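Local structure of glycosylation Associate Protein 2 (Streptococcus agalactiae serotype V, 6OYC) at residues 99-102 with 103-107; 115-118 with 119-123. The protein probably takes part in glycosylation and export of a serine-rich adhesin through the accessory Sec system, as a sugar-binding component of the Gap123 complex. All blocks are in the same frame, centred on the assembly; numbering follows the deposited sequence.

Contact 1. Residues 99-102 with 103-107; sequences EEFL and RSKMA
Ala107 N bonds back to Leu102 O at 2.8 Å, nearly straight at 174°, and with Met106 N reaching Arg103 O it forms the Schellman motif that ends helix 96-104. Met106 is the C-prime residue, its positive phi turning the chain out of the helix toward strand 108-110 in a beta-alpha-beta unit that begins with strand 86-89. One turn earlier the helical pattern is regular: Arg103 N donates to Glu99 O and Ser104 N to Glu100 O. The carbonyl of Phe101 serves two donors, Lys105 N, which lies close to the C=O direction, and the hydroxyl of Ser104, whose OG approaches at 3.1 Å and a more bent C=O...O angle of 123°. With chi1 at 77°, Ser104 OG is flanked by both backbone branches of its own residue, which points it back to the Phe101 carbonyl. Lys105 N makes a second, weak bond to Leu102 O.

Among the charged chains, Glu99 folds at chi2 and brings OE2 to 3.5 Å from CB of Arg103, alongside the aliphatic root and not the guanidinium. The extended Arg103 carries its head away to Phe357, with NH2 bonded to Phe357 O and the guanidinium in a cation-pi contact with the Phe357 ring. Lys105 likewise leads its NZ to Phe81 O and Ser78 O, while its CG lies 4.2 Å above one face of the Phe101 ring, toward the rim. Phe101 and Leu102 turn inward onto strands 62-65 and 86-89. Within the Schellman turn, Leu102 also packs on the methyl of Ala107, its CD2 branch coming to 3.5 Å from Ala107 CB.

Contact 2. Residues 115-118 with 119-123; sequences PDQL and IRQFY
The first two turns of helix 115-125 hold this contact, with Pro115 at the helix start and Leu118 and Phe122 facing the parallel sheet. Four successive i to i+4 bonds run through it, from Ile119 N to Pro115 O up to Phe122 N to Leu118 O, the last 2.8 Å long and almost straight. Leu118 lies over one face of the Phe122 ring in a CH-pi contact: CG is 4.0 Å from the ring centroid, 19° off the normal. Its methyls reach adjoining ring atoms, CD1 at 3.6 Å from CE1 of Phe122 and CD2 at 3.8 Å from CZ. Chi1 of -175° sets Leu118 CG opposite its own backbone N and leads the branch to the ring. Phe122 also meets Phe87 edge-to-face; Leu118 rests on Leu64 and Phe122 on Ala62, both of strand 62-65.

On another side of the helix the amides of Gln117 and Gln121 stack, their planes 19° apart, with Gln121 OE1 3.8 Å from CG of Gln117. Gln121 OE1 also touches CD1 of Leu118 at 3.6 Å; its hydrogen bond is with a glycerol, probably from the crystallisation liquor, and NE2 binds Gly264 O. Ile119 lays CD1 3.3 Å from Pro115 O. Leu118, Ile119 and Phe122 on the parallel sheet, and Gln121 against Tyr185 of antiparallel strand 185-195, mark an amphipathic helix of an alpha/beta unit.

How the contacts relate
Contacts 1 and 2 follow one another along the chain, the first at the end of helix 96-104 and the second in the opening turns of helix 115-125, with strand 108-110 running between them. Their centres are 21 Å apart and their nearest atoms about 10 Å, so they do not touch. Each is partly buried, and both send apolar side chains onto strand 62-65 of the same parallel sheet. In 99-107 the backbone leaves the helix and the long cationic chains reach out to carbonyls; in 115-123 the helix continues unbroken, and an aliphatic-aromatic pair faces inward while glutamine amides stack along the more exposed side, one of them reaching a backbone carbonyl.

Contact 1. Residues 99-102 with 103-107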
ATOM      1  N   GLU B  99      -9.681  21.995 -15.442  1.00 39.74           N
ATOM      2  CA  GLU B  99      -9.675  21.525 -14.063  1.00 43.51           C
ATOM      3  C   GLU B  99     -10.550  20.287 -13.903  1.00 43.16           C
ATOM      4  O   GLU B  99     -10.197  19.366 -13.158  1.00 43.97           O
ATOM      5  CB  GLU B  99     -10.121  22.634 -13.112  1.00 48.83           C
ATOM      6  CG  GLU B  99     -10.765  22.132 -11.816  1.00 48.29           C
ATOM      7  CD  GLU B  99      -9.754  21.531 -10.840  1.00 66.50           C
ATOM      8  OE1 GLU B  99      -8.697  22.163 -10.589  1.00 69.34           O
ATOM      9  OE2 GLU B  99     -10.014  20.420 -10.316  1.00 72.22           O
ATOM     10  N   GLU B 100     -11.686  20.230 -14.605  1.00 40.48           N
ATOM     11  CA  GLU B 100     -12.530  19.041 -14.503  1.00 42.75           C
ATOM     12  C   GLU B 100     -11.767  17.812 -14.954  1.00 39.35           C
ATOM     13  O   GLU B 100     -11.836  16.750 -14.323  1.00 38.61           O
ATOM     14  CB  GLU B 100     -13.793  19.180 -15.355  1.00 43.89           C
ATOM     15  CG  GLU B 100     -14.746  20.301 -14.983  1.00 50.34           C
ATOM     16  CD  GLU B 100     -15.899  20.430 -15.984  1.00 55.38           C
ATOM     17  OE1 GLU B 100     -16.340  21.579 -16.246  1.00 56.12           O
ATOM     18  OE2 GLU B 100     -16.353  19.381 -16.504  1.00 54.42           O
ATOM     19  N   PHE B 101     -11.045  17.946 -16.061  1.00 37.03           N
ATOM     20  CA  PHE B 101     -10.223  16.857 -16.559  1.00 35.83           C
ATOM     21  C   PHE B 101      -9.190  16.429 -15.518  1.00 36.13           C
ATOM     22  O   PHE B 101      -9.129  15.253 -15.138  1.00 34.75           O
ATOM     23  CB  PHE B 101      -9.559  17.294 -17.859  1.00 32.72           C
ATOM     24  CG  PHE B 101      -8.878  16.186 -18.580  1.00 35.10           C
ATOM     25  CD1 PHE B 101      -9.597  15.340 -19.398  1.00 34.04           C
ATOM     26  CD2 PHE B 101      -7.517  15.980 -18.430  1.00 33.73           C
ATOM     27  CE1 PHE B 101      -8.984  14.315 -20.067  1.00 33.50           C
ATOM     28  CE2 PHE B 101      -6.889  14.947 -19.088  1.00 32.22           C
ATOM     29  CZ  PHE B 101      -7.624  14.113 -19.909  1.00 36.91           C
ATOM     30  N   LEU B 102      -8.387  17.379 -15.019  1.00 36.36           N
ATOM     31  CA  LEU B 102      -7.372  17.040 -14.017  1.00 36.67           C
ATOM     32  C   LEU B 102      -7.990  16.309 -12.833  1.00 38.32           C
ATOM     33  O   LEU B 102      -7.434  15.323 -12.330  1.00 37.26           O
ATOM     34  CB  LEU B 102      -6.654  18.303 -13.540  1.00 32.46           C
ATOM     35  CG  LEU B 102      -5.935  19.124 -14.617  1.00 38.31           C
ATOM     36  CD1 LEU B 102      -5.325  20.372 -14.029  1.00 37.45           C
ATOM     37  CD2 LEU B 102      -4.868  18.305 -15.357  1.00 31.63           C
ATOM     38  N   ARG B 103      -9.159  16.766 -12.392  1.00 37.53           N
ATOM     39  CA  ARG B 103      -9.768  16.179 -11.211  1.00 37.92           C
ATOM     40  C   ARG B 103     -10.249  14.768 -11.496  1.00 37.40           C
ATOM     41  O   ARG B 103     -10.037  13.853 -10.689  1.00 38.53           O
ATOM     42  CB  ARG B 103     -10.909  17.070 -10.731  1.00 42.83           C
ATOM     43  CG  ARG B 103     -11.622  16.570  -9.521  1.00 40.90           C
ATOM     44  CD  ARG B 103     -12.698  17.571  -9.106  1.00 47.76           C
ATOM     45  NE  ARG B 103     -13.617  16.967  -8.151  1.00 46.45           N
ATOM     46  CZ  ARG B 103     -13.347  16.853  -6.854  1.00 51.17           C
ATOM     47  NH1 ARG B 103     -12.194  17.315  -6.375  1.00 46.42           N
ATOM     48  NH2 ARG B 103     -14.222  16.272  -6.039  1.00 48.40           N
ATOM     49  N   SER B 104     -10.884  14.557 -12.646  1.00 36.12           N
ATOM     50  CA  SER B 104     -11.367  13.216 -12.933  1.00 37.27           C
ATOM     51  C   SER B 104     -10.217  12.236 -13.113  1.00 36.88           C
ATOM     52  O   SER B 104     -10.413  11.028 -12.938  1.00 35.24           O
ATOM     53  CB  SER B 104     -12.259  13.216 -14.174  1.00 35.60           C
ATOM     54  OG  SER B 104     -11.479  13.290 -15.346  1.00 40.19           O
ATOM     55  N   LYS B 105      -9.024  12.725 -13.446  1.00 34.65           N
ATOM     56  CA  LYS B 105      -7.882  11.852 -13.661  1.00 34.20           C
ATOM     57  C   LYS B 105      -6.882  11.903 -12.514  1.00 36.64           C
ATOM     58  O   LYS B 105      -5.768  11.378 -12.657  1.00 35.53           O
ATOM     59  CB  LYS B 105      -7.188  12.206 -14.975  1.00 34.91           C
ATOM     60  CG  LYS B 105      -8.082  12.097 -16.191  1.00 34.76           C
ATOM     61  CD  LYS B 105      -8.656  10.702 -16.321  1.00 34.79           C
ATOM     62  CE  LYS B 105      -9.197  10.466 -17.716  1.00 34.48           C
ATOM     63  NZ  LYS B 105      -9.814   9.125 -17.819  1.00 35.66           N
ATOM     64  N   MET B 106      -7.260  12.509 -11.387  1.00 32.18           N
ATOM     65  CA  MET B 106      -6.364  12.724 -10.250  1.00 38.53           C
ATOM     66  C   MET B 106      -4.981  13.170 -10.710  1.00 34.59           C
ATOM     67  O   MET B 106      -3.968  12.619 -10.293  1.00 34.46           O
ATOM     68  CB  MET B 106      -6.245  11.467  -9.381  1.00 32.19           C
ATOM     69  CG  MET B 106      -7.587  10.898  -8.935  1.00 38.42           C
ATOM     70  SD  MET B 106      -8.508  12.048  -7.877  1.00 41.76           S
ATOM     71  CE  MET B 106      -7.728  11.753  -6.293  1.00 37.13           C
ATOM     72  N   ALA B 107      -4.947  14.163 -11.602  1.00 32.39           N
ATOM     73  CA  ALA B 107      -3.692  14.565 -12.217  1.00 33.88           C
ATOM     74  C   ALA B 107      -2.631  14.823 -11.155  1.00 36.44           C
ATOM     75  O   ALA B 107      -2.897  15.471 -10.141  1.00 36.20           O
ATOM     76  CB  ALA B 107      -3.890  15.816 -13.063  1.00 29.14           C
TER

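Contact 2. Residues 115-118 with 119-123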
ATOM      1  N   PRO B 115      12.173  19.916 -15.605  1.00 34.26           N
ATOM      2  CA  PRO B 115      11.758  18.902 -16.597  1.00 36.42           C
ATOM      3  C   PRO B 115      12.556  17.612 -16.502  1.00 35.82           C
ATOM      4  O   PRO B 115      11.997  16.530 -16.734  1.00 35.14           O
ATOM      5  CB  PRO B 115      11.991  19.609 -17.944  1.00 36.90           C
ATOM      6  CG  PRO B 115      11.918  21.062 -17.627  1.00 36.11           C
ATOM      7  CD  PRO B 115      12.471  21.219 -16.224  1.00 35.18           C
ATOM      8  N   ASP B 116      13.846  17.703 -16.151  1.00 39.50           N
ATOM      9  CA  ASP B 116      14.697  16.521 -15.980  1.00 40.59           C
ATOM     10  C   ASP B 116      14.148  15.571 -14.931  1.00 38.32           C
ATOM     11  O   ASP B 116      14.160  14.343 -15.116  1.00 34.46           O
ATOM     12  CB  ASP B 116      16.111  16.937 -15.567  1.00 44.09           C
ATOM     13  CG  ASP B 116      16.979  17.272 -16.740  1.00 54.47           C
ATOM     14  OD1 ASP B 116      17.047  16.448 -17.675  1.00 58.48           O
ATOM     15  OD2 ASP B 116      17.593  18.359 -16.732  1.00 65.67           O
ATOM     16  N   GLN B 117      13.754  16.115 -13.776  1.00 37.29           N
ATOM     17  CA  GLN B 117      13.192  15.270 -12.727  1.00 38.12           C
ATOM     18  C   GLN B 117      12.012  14.472 -13.266  1.00 35.94           C
ATOM     19  O   GLN B 117      11.939  13.248 -13.083  1.00 36.46           O
ATOM     20  CB  GLN B 117      12.772  16.118 -11.523  1.00 35.96           C
ATOM     21  CG  GLN B 117      12.132  15.308 -10.420  1.00 41.57           C
ATOM     22  CD  GLN B 117      11.729  16.139  -9.194  1.00 47.98           C
ATOM     23  OE1 GLN B 117      12.186  15.888  -8.063  1.00 51.34           O
ATOM     24  NE2 GLN B 117      10.881  17.128  -9.413  1.00 44.60           N
ATOM     25  N   LEU B 118      11.092  15.147 -13.972  1.00 33.60           N
ATOM     26  CA  LEU B 118       9.884  14.475 -14.441  1.00 33.64           C
ATOM     27  C   LEU B 118      10.209  13.429 -15.495  1.00 31.65           C
ATOM     28  O   LEU B 118       9.623  12.342 -15.499  1.00 29.97           O
ATOM     29  CB  LEU B 118       8.880  15.490 -14.997  1.00 30.06           C
ATOM     30  CG  LEU B 118       7.549  14.833 -15.394  1.00 30.74           C
ATOM     31  CD1 LEU B 118       6.914  14.151 -14.174  1.00 27.25           C
ATOM     32  CD2 LEU B 118       6.580  15.829 -16.048  1.00 31.38           C
ATOM     33  N   ILE B 119      11.137  13.741 -16.402  1.00 29.18           N
ATOM     34  CA  ILE B 119      11.563  12.753 -17.386  1.00 32.58           C
ATOM     35  C   ILE B 119      12.111  11.507 -16.688  1.00 34.25           C
ATOM     36  O   ILE B 119      11.761  10.374 -17.036  1.00 33.74           O
ATOM     37  CB  ILE B 119      12.602  13.373 -18.335  1.00 36.67           C
ATOM     38  CG1 ILE B 119      11.913  14.407 -19.226  1.00 31.46           C
ATOM     39  CG2 ILE B 119      13.351  12.271 -19.137  1.00 31.86           C
ATOM     40  CD1 ILE B 119      12.827  15.459 -19.737  1.00 35.41           C
ATOM     41  N   ARG B 120      12.973  11.705 -15.685  1.00 30.18           N
ATOM     42  CA  ARG B 120      13.546  10.576 -14.955  1.00 34.71           C
ATOM     43  C   ARG B 120      12.462   9.776 -14.240  1.00 32.34           C
ATOM     44  O   ARG B 120      12.496   8.539 -14.230  1.00 33.28           O
ATOM     45  CB  ARG B 120      14.589  11.090 -13.953  1.00 37.10           C
ATOM     46  CG  ARG B 120      15.561  10.048 -13.442  1.00 45.07           C
ATOM     47  CD  ARG B 120      16.429   9.540 -14.583  1.00 47.52           C
ATOM     48  NE  ARG B 120      17.493   8.628 -14.164  1.00 50.05           N
ATOM     49  CZ  ARG B 120      18.224   7.918 -15.024  1.00 48.80           C
ATOM     50  NH1 ARG B 120      17.993   8.015 -16.330  1.00 45.57           N
ATOM     51  NH2 ARG B 120      19.174   7.108 -14.584  1.00 43.93           N
ATOM     52  N   GLN B 121      11.491  10.468 -13.635  1.00 33.74           N
ATOM     53  CA  GLN B 121      10.383   9.793 -12.957  1.00 33.52           C
ATOM     54  C   GLN B 121       9.533   8.985 -13.935  1.00 31.40           C
ATOM     55  O   GLN B 121       9.122   7.859 -13.634  1.00 28.75           O
ATOM     56  CB  GLN B 121       9.506  10.811 -12.231  1.00 32.89           C
ATOM     57  CG  GLN B 121      10.167  11.494 -11.048  1.00 34.93           C
ATOM     58  CD  GLN B 121       9.303  12.634 -10.493  1.00 38.95           C
ATOM     59  OE1 GLN B 121       8.851  13.505 -11.232  1.00 34.30           O
ATOM     60  NE2 GLN B 121       9.066  12.614  -9.195  1.00 39.03           N
ATOM     61  N   PHE B 122       9.222   9.560 -15.095  1.00 30.09           N
ATOM     62  CA  PHE B 122       8.584   8.778 -16.153  1.00 30.38           C
ATOM     63  C   PHE B 122       9.409   7.527 -16.451  1.00 32.19           C
ATOM     64  O   PHE B 122       8.902   6.391 -16.410  1.00 30.13           O
ATOM     65  CB  PHE B 122       8.433   9.632 -17.424  1.00 25.89           C
ATOM     66  CG  PHE B 122       7.310  10.640 -17.376  1.00 32.16           C
ATOM     67  CD1 PHE B 122       6.447  10.711 -16.281  1.00 32.24           C
ATOM     68  CD2 PHE B 122       7.103  11.510 -18.449  1.00 31.47           C
ATOM     69  CE1 PHE B 122       5.391  11.649 -16.262  1.00 33.52           C
ATOM     70  CE2 PHE B 122       6.065  12.450 -18.436  1.00 28.82           C
ATOM     71  CZ  PHE B 122       5.216  12.523 -17.342  1.00 31.36           C
ATOM     72  N   TYR B 123      10.704   7.725 -16.726  1.00 28.90           N
ATOM     73  CA  TYR B 123      11.567   6.633 -17.168  1.00 33.15           C
ATOM     74  C   TYR B 123      11.563   5.467 -16.179  1.00 30.37           C
ATOM     75  O   TYR B 123      11.568   4.302 -16.583  1.00 31.54           O
ATOM     76  CB  TYR B 123      12.993   7.146 -17.364  1.00 32.25           C
ATOM     77  CG  TYR B 123      13.861   6.215 -18.180  1.00 36.22           C
ATOM     78  CD1 TYR B 123      13.418   5.734 -19.405  1.00 35.01           C
ATOM     79  CD2 TYR B 123      15.120   5.823 -17.737  1.00 36.29           C
ATOM     80  CE1 TYR B 123      14.189   4.898 -20.168  1.00 35.71           C
ATOM     81  CE2 TYR B 123      15.912   4.973 -18.508  1.00 39.76           C
ATOM     82  CZ  TYR B 123      15.427   4.515 -19.721  1.00 37.05           C
ATOM     83  OH  TYR B 123      16.165   3.676 -20.506  1.00 39.32           O
TER